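Local coordinates for PpiC-type peptidyl-prolyl cis-trans isomerase (Novosphingobium aromaticivorans, PDB 3GPK), which probably catalyses the cis-trans isomerisation of peptide bonds preceding proline, the piece being the parvulin-type (PpiC) domain of a longer, probably periplasmic protein, at residues 6-17 with 93-104. Numbering follows the deposited sequence.
Sequences EEYRIGEIFLAA and GGFSILYLIDKR
Strands 7-16 and 94-104 pair antiparallel as the two central strands of the four-stranded sheet of this parvulin-type (PpiC) domain, joining the two ends of its sequence, with 60-64 and 85-91 outside them. Backbone bonds run from E7 to A17, where A17 N reaches G93 O. A classic beta bulge interrupts the ladder: two residues, I101 and D102, lie opposite the single R9, whose O receives D102 N at 3.2 Å and, weakly, I101 N. G94 has a phi of 156°, where any CB would run into L15 O and the preceding carbonyl.

Beta-branched I13 and I97 suit extended backbone and meet CB to CB at 4.1 Å, on the face where I97 packs against V33 of helix 22-37. On the other face E12 stands opposite L98 and reaches diagonally to S96, whose OG donates to E12 OE2 at 2.7 Å, on the anti lone pair of that oxygen. The reach comes from CG anti to the backbone N (chi1 171°) and an extended chain beyond. An alanine in place of E12 would remove this acceptor and is likely to leave the S96 hydroxyl free to turn. Farther along, Y8 receives CD1 of L100 at its ring edge, 3.8 Å from Y8 CD1. K103 suits its place beside Y8: its extended aliphatic chain follows the ring, and one water bridges K103 NZ and Y8 OH. The R9 guanidinium forms a salt bridge with D60, which begins strand 60-64. Opposite charges suit E7 and R104 at the partly exposed sheet end; their long salt bridge, planes 51° apart, joins R104 NE weakly to E7 OE2 and puts R104 NH2 3.3 Å from E7 OE1.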
loop_
_atom_site.group_PDB
_atom_site.type_symbol
_atom_site.label_atom_id
_atom_site.label_comp_id
_atom_site.label_asym_id
_atom_site.label_seq_id
_atom_site.Cartn_x
_atom_site.Cartn_y
_atom_site.Cartn_z
ATOM N N GLU A 6 -16.900 5.275 -1.356
ATOM C CA GLU A 6 -16.009 4.308 -0.742
ATOM C C GLU A 6 -14.835 4.924 0.005
ATOM O O GLU A 6 -14.282 5.953 -0.391
ATOM C CB GLU A 6 -15.474 3.333 -1.794
ATOM C CG GLU A 6 -16.556 2.663 -2.626
ATOM C CD GLU A 6 -16.825 3.388 -3.930
ATOM O OE1 GLU A 6 -16.709 4.631 -3.965
ATOM O OE2 GLU A 6 -17.169 2.711 -4.921
ATOM N N GLU A 7 -14.482 4.280 1.110
ATOM C CA GLU A 7 -13.345 4.678 1.919
ATOM C C GLU A 7 -12.533 3.400 2.023
ATOM O O GLU A 7 -13.083 2.297 2.038
ATOM C CB GLU A 7 -13.778 5.162 3.302
ATOM C CG GLU A 7 -14.504 6.493 3.272
ATOM C CD GLU A 7 -14.880 6.972 4.655
ATOM O OE1 GLU A 7 -14.011 7.541 5.348
ATOM O OE2 GLU A 7 -16.044 6.765 5.052
ATOM N N TYR A 8 -11.222 3.543 2.084
ATOM C CA TYR A 8 -10.361 2.379 2.133
ATOM C C TYR A 8 -9.375 2.448 3.271
ATOM O O TYR A 8 -8.777 3.491 3.508
ATOM C CB TYR A 8 -9.569 2.269 0.828
ATOM C CG TYR A 8 -10.410 2.216 -0.423
ATOM C CD1 TYR A 8 -10.566 1.024 -1.128
ATOM C CD2 TYR A 8 -11.054 3.356 -0.903
ATOM C CE1 TYR A 8 -11.342 0.967 -2.284
ATOM C CE2 TYR A 8 -11.831 3.312 -2.053
ATOM C CZ TYR A 8 -11.970 2.115 -2.737
ATOM O OH TYR A 8 -12.734 2.073 -3.879
ATOM N N ARG A 9 -9.217 1.334 3.982
ATOM C CA ARG A 9 -8.221 1.273 5.039
ATOM C C ARG A 9 -7.079 0.556 4.336
ATOM O O ARG A 9 -7.167 -0.636 4.032
ATOM C CB ARG A 9 -8.699 0.458 6.234
ATOM C CG ARG A 9 -7.729 0.566 7.399
ATOM C CD ARG A 9 -8.247 -0.112 8.644
ATOM N NE ARG A 9 -7.442 0.228 9.816
ATOM C CZ ARG A 9 -7.301 1.460 10.295
ATOM N NH1 ARG A 9 -7.906 2.479 9.702
ATOM N NH2 ARG A 9 -6.571 1.672 11.383
ATOM N N ILE A 10 -6.013 1.293 4.061
ATOM C CA ILE A 10 -4.890 0.737 3.327
ATOM C C ILE A 10 -3.573 0.737 4.078
ATOM O O ILE A 10 -3.279 1.655 4.845
ATOM C CB ILE A 10 -4.707 1.512 1.993
ATOM C CG1 ILE A 10 -5.955 1.347 1.125
ATOM C CG2 ILE A 10 -3.472 1.021 1.249
ATOM C CD1 ILE A 10 -5.955 2.200 -0.125
ATOM N N GLY A 11 -2.795 -0.317 3.851
ATOM C CA GLY A 11 -1.480 -0.432 4.444
ATOM C C GLY A 11 -0.512 -0.188 3.301
ATOM O O GLY A 11 -0.756 -0.634 2.179
ATOM N N GLU A 12 0.572 0.532 3.564
ATOM C CA GLU A 12 1.552 0.813 2.513
ATOM C C GLU A 12 2.995 0.646 2.955
ATOM O O GLU A 12 3.359 1.002 4.073
ATOM C CB GLU A 12 1.383 2.252 1.981
ATOM C CG GLU A 12 2.518 2.696 1.028
ATOM C CD GLU A 12 2.407 4.140 0.573
ATOM O OE1 GLU A 12 1.983 4.990 1.387
ATOM O OE2 GLU A 12 2.758 4.426 -0.594
ATOM N N ILE A 13 3.806 0.079 2.067
ATOM C CA ILE A 13 5.239 -0.060 2.287
ATOM C C ILE A 13 5.837 0.682 1.095
ATOM O O ILE A 13 5.636 0.280 -0.047
ATOM C CB ILE A 13 5.716 -1.531 2.252
ATOM C CG1 ILE A 13 5.160 -2.297 3.461
ATOM C CG2 ILE A 13 7.243 -1.565 2.240
ATOM C CD1 ILE A 13 5.555 -3.773 3.507
ATOM N N PHE A 14 6.541 1.777 1.363
ATOM C CA PHE A 14 7.144 2.576 0.305
ATOM C C PHE A 14 8.655 2.449 0.272
ATOM O O PHE A 14 9.310 2.563 1.303
ATOM C CB PHE A 14 6.770 4.047 0.496
ATOM C CG PHE A 14 7.534 4.985 -0.392
ATOM C CD1 PHE A 14 7.349 4.967 -1.770
ATOM C CD2 PHE A 14 8.458 5.871 0.151
ATOM C CE1 PHE A 14 8.076 5.815 -2.599
ATOM C CE2 PHE A 14 9.192 6.720 -0.668
ATOM C CZ PHE A 14 9.001 6.692 -2.046
ATOM N N LEU A 15 9.202 2.213 -0.917
ATOM C CA LEU A 15 10.647 2.112 -1.083
ATOM C C LEU A 15 11.043 3.174 -2.099
ATOM O O LEU A 15 10.646 3.111 -3.263
ATOM C CB LEU A 15 11.051 0.729 -1.599
ATOM C CG LEU A 15 10.700 -0.496 -0.751
ATOM C CD1 LEU A 15 11.443 -1.695 -1.317
ATOM C CD2 LEU A 15 11.099 -0.280 0.707
ATOM N N ALA A 16 11.812 4.157 -1.646
ATOM C CA ALA A 16 12.242 5.247 -2.514
ATOM C C ALA A 16 13.328 4.805 -3.480
ATOM O O ALA A 16 14.162 3.962 -3.155
ATOM C CB ALA A 16 12.741 6.414 -1.668
ATOM N N ALA A 17 13.316 5.374 -4.679
ATOM C CA ALA A 17 14.327 5.028 -5.668
ATOM C C ALA A 17 14.431 6.069 -6.762
ATOM O O ALA A 17 13.420 6.542 -7.285
ATOM C CB ALA A 17 14.018 3.666 -6.290
ATOM N N GLY A 93 8.420 8.725 -6.971
ATOM C CA GLY A 93 9.591 8.576 -6.123
ATOM C C GLY A 93 10.082 7.187 -5.760
ATOM O O GLY A 93 11.009 7.055 -4.959
ATOM N N GLY A 94 9.479 6.158 -6.341
ATOM C CA GLY A 94 9.899 4.801 -6.034
ATOM C C GLY A 94 8.811 3.774 -6.279
ATOM O O GLY A 94 8.139 3.812 -7.310
ATOM N N PHE A 95 8.632 2.858 -5.325
ATOM C CA PHE A 95 7.630 1.801 -5.442
ATOM C C PHE A 95 6.872 1.609 -4.144
ATOM O O PHE A 95 7.430 1.773 -3.069
ATOM C CB PHE A 95 8.292 0.468 -5.789
ATOM C CG PHE A 95 8.945 0.445 -7.134
ATOM C CD1 PHE A 95 8.198 0.175 -8.278
ATOM C CD2 PHE A 95 10.302 0.716 -7.262
ATOM C CE1 PHE A 95 8.795 0.173 -9.541
ATOM C CE2 PHE A 95 10.909 0.720 -8.521
ATOM C CZ PHE A 95 10.150 0.447 -9.658
ATOM N N SER A 96 5.602 1.246 -4.257
ATOM C CA SER A 96 4.780 0.993 -3.082
ATOM C C SER A 96 4.105 -0.365 -3.181
ATOM O O SER A 96 3.784 -0.838 -4.277
ATOM C CB SER A 96 3.692 2.054 -2.923
ATOM O OG SER A 96 4.249 3.304 -2.572
ATOM N N ILE A 97 3.932 -0.992 -2.022
ATOM C CA ILE A 97 3.242 -2.262 -1.902
ATOM C C ILE A 97 2.005 -1.892 -1.090
ATOM O O ILE A 97 2.114 -1.231 -0.058
ATOM C CB ILE A 97 4.069 -3.304 -1.114
ATOM C CG1 ILE A 97 5.393 -3.575 -1.834
ATOM C CG2 ILE A 97 3.268 -4.606 -0.970
ATOM C CD1 ILE A 97 6.356 -4.447 -1.025
ATOM N N LEU A 98 0.832 -2.299 -1.556
ATOM C CA LEU A 98 -0.396 -1.977 -0.842
ATOM C C LEU A 98 -1.074 -3.209 -0.270
ATOM O O LEU A 98 -0.935 -4.316 -0.791
ATOM C CB LEU A 98 -1.384 -1.270 -1.771
ATOM C CG LEU A 98 -0.922 0.001 -2.471
ATOM C CD1 LEU A 98 -2.035 0.463 -3.400
ATOM C CD2 LEU A 98 -0.566 1.081 -1.446
ATOM N N TYR A 99 -1.806 -2.993 0.817
ATOM C CA TYR A 99 -2.554 -4.045 1.481
ATOM C C TYR A 99 -3.920 -3.460 1.809
ATOM O O TYR A 99 -4.027 -2.503 2.580
ATOM C CB TYR A 99 -1.829 -4.484 2.758
ATOM C CG TYR A 99 -2.511 -5.602 3.522
ATOM C CD1 TYR A 99 -3.109 -6.669 2.852
ATOM C CD2 TYR A 99 -2.520 -5.611 4.915
ATOM C CE1 TYR A 99 -3.700 -7.721 3.552
ATOM C CE2 TYR A 99 -3.109 -6.659 5.625
ATOM C CZ TYR A 99 -3.695 -7.708 4.935
ATOM O OH TYR A 99 -4.277 -8.743 5.633
ATOM N N LEU A 100 -4.965 -4.011 1.201
ATOM C CA LEU A 100 -6.311 -3.519 1.460
ATOM C C LEU A 100 -6.851 -4.168 2.729
ATOM O O LEU A 100 -7.434 -5.254 2.695
ATOM C CB LEU A 100 -7.229 -3.802 0.272
ATOM C CG LEU A 100 -8.618 -3.159 0.383
ATOM C CD1 LEU A 100 -8.488 -1.663 0.660
ATOM C CD2 LEU A 100 -9.385 -3.394 -0.909
ATOM N N ILE A 101 -6.646 -3.480 3.849
ATOM C CA ILE A 101 -7.063 -3.955 5.162
ATOM C C ILE A 101 -8.572 -3.989 5.368
ATOM O O ILE A 101 -9.111 -4.964 5.884
ATOM C CB ILE A 101 -6.449 -3.076 6.275
ATOM C CG1 ILE A 101 -4.921 -3.087 6.167
ATOM C CG2 ILE A 101 -6.912 -3.571 7.637
ATOM C CD1 ILE A 101 -4.229 -2.039 7.021
ATOM N N ASP A 102 -9.254 -2.924 4.969
ATOM C CA ASP A 102 -10.696 -2.857 5.154
ATOM C C ASP A 102 -11.289 -1.942 4.091
ATOM O O ASP A 102 -10.572 -1.201 3.419
ATOM C CB ASP A 102 -11.004 -2.309 6.553
ATOM C CG ASP A 102 -12.342 -2.793 7.102
ATOM O OD1 ASP A 102 -13.124 -3.405 6.348
ATOM O OD2 ASP A 102 -12.608 -2.550 8.301
ATOM N N LYS A 103 -12.606 -1.996 3.944
ATOM C CA LYS A 103 -13.288 -1.169 2.963
ATOM C C LYS A 103 -14.738 -0.954 3.388
ATOM O O LYS A 103 -15.386 -1.865 3.894
ATOM C CB LYS A 103 -13.229 -1.844 1.591
ATOM C CG LYS A 103 -13.824 -1.028 0.456
ATOM C CD LYS A 103 -13.594 -1.730 -0.871
ATOM C CE LYS A 103 -14.195 -0.959 -2.036
ATOM N NZ LYS A 103 -13.873 -1.617 -3.336
ATOM N N ARG A 104 -15.235 0.260 3.202
ATOM C CA ARG A 104 -16.612 0.563 3.564
ATOM C C ARG A 104 -17.188 1.588 2.598
ATOM O O ARG A 104 -16.453 2.372 1.991
ATOM C CB ARG A 104 -16.679 1.095 4.998
ATOM C CG ARG A 104 -15.995 2.434 5.196
ATOM C CD ARG A 104 -15.886 2.797 6.669
ATOM N NE ARG A 104 -15.178 4.059 6.857
ATOM C CZ ARG A 104 -14.779 4.529 8.034
ATOM N NH1 ARG A 104 -15.018 3.845 9.143
ATOM N NH2 ARG A 104 -14.137 5.687 8.099
HETATM O O HOH W 1 -13.259 -0.043 -5.239
#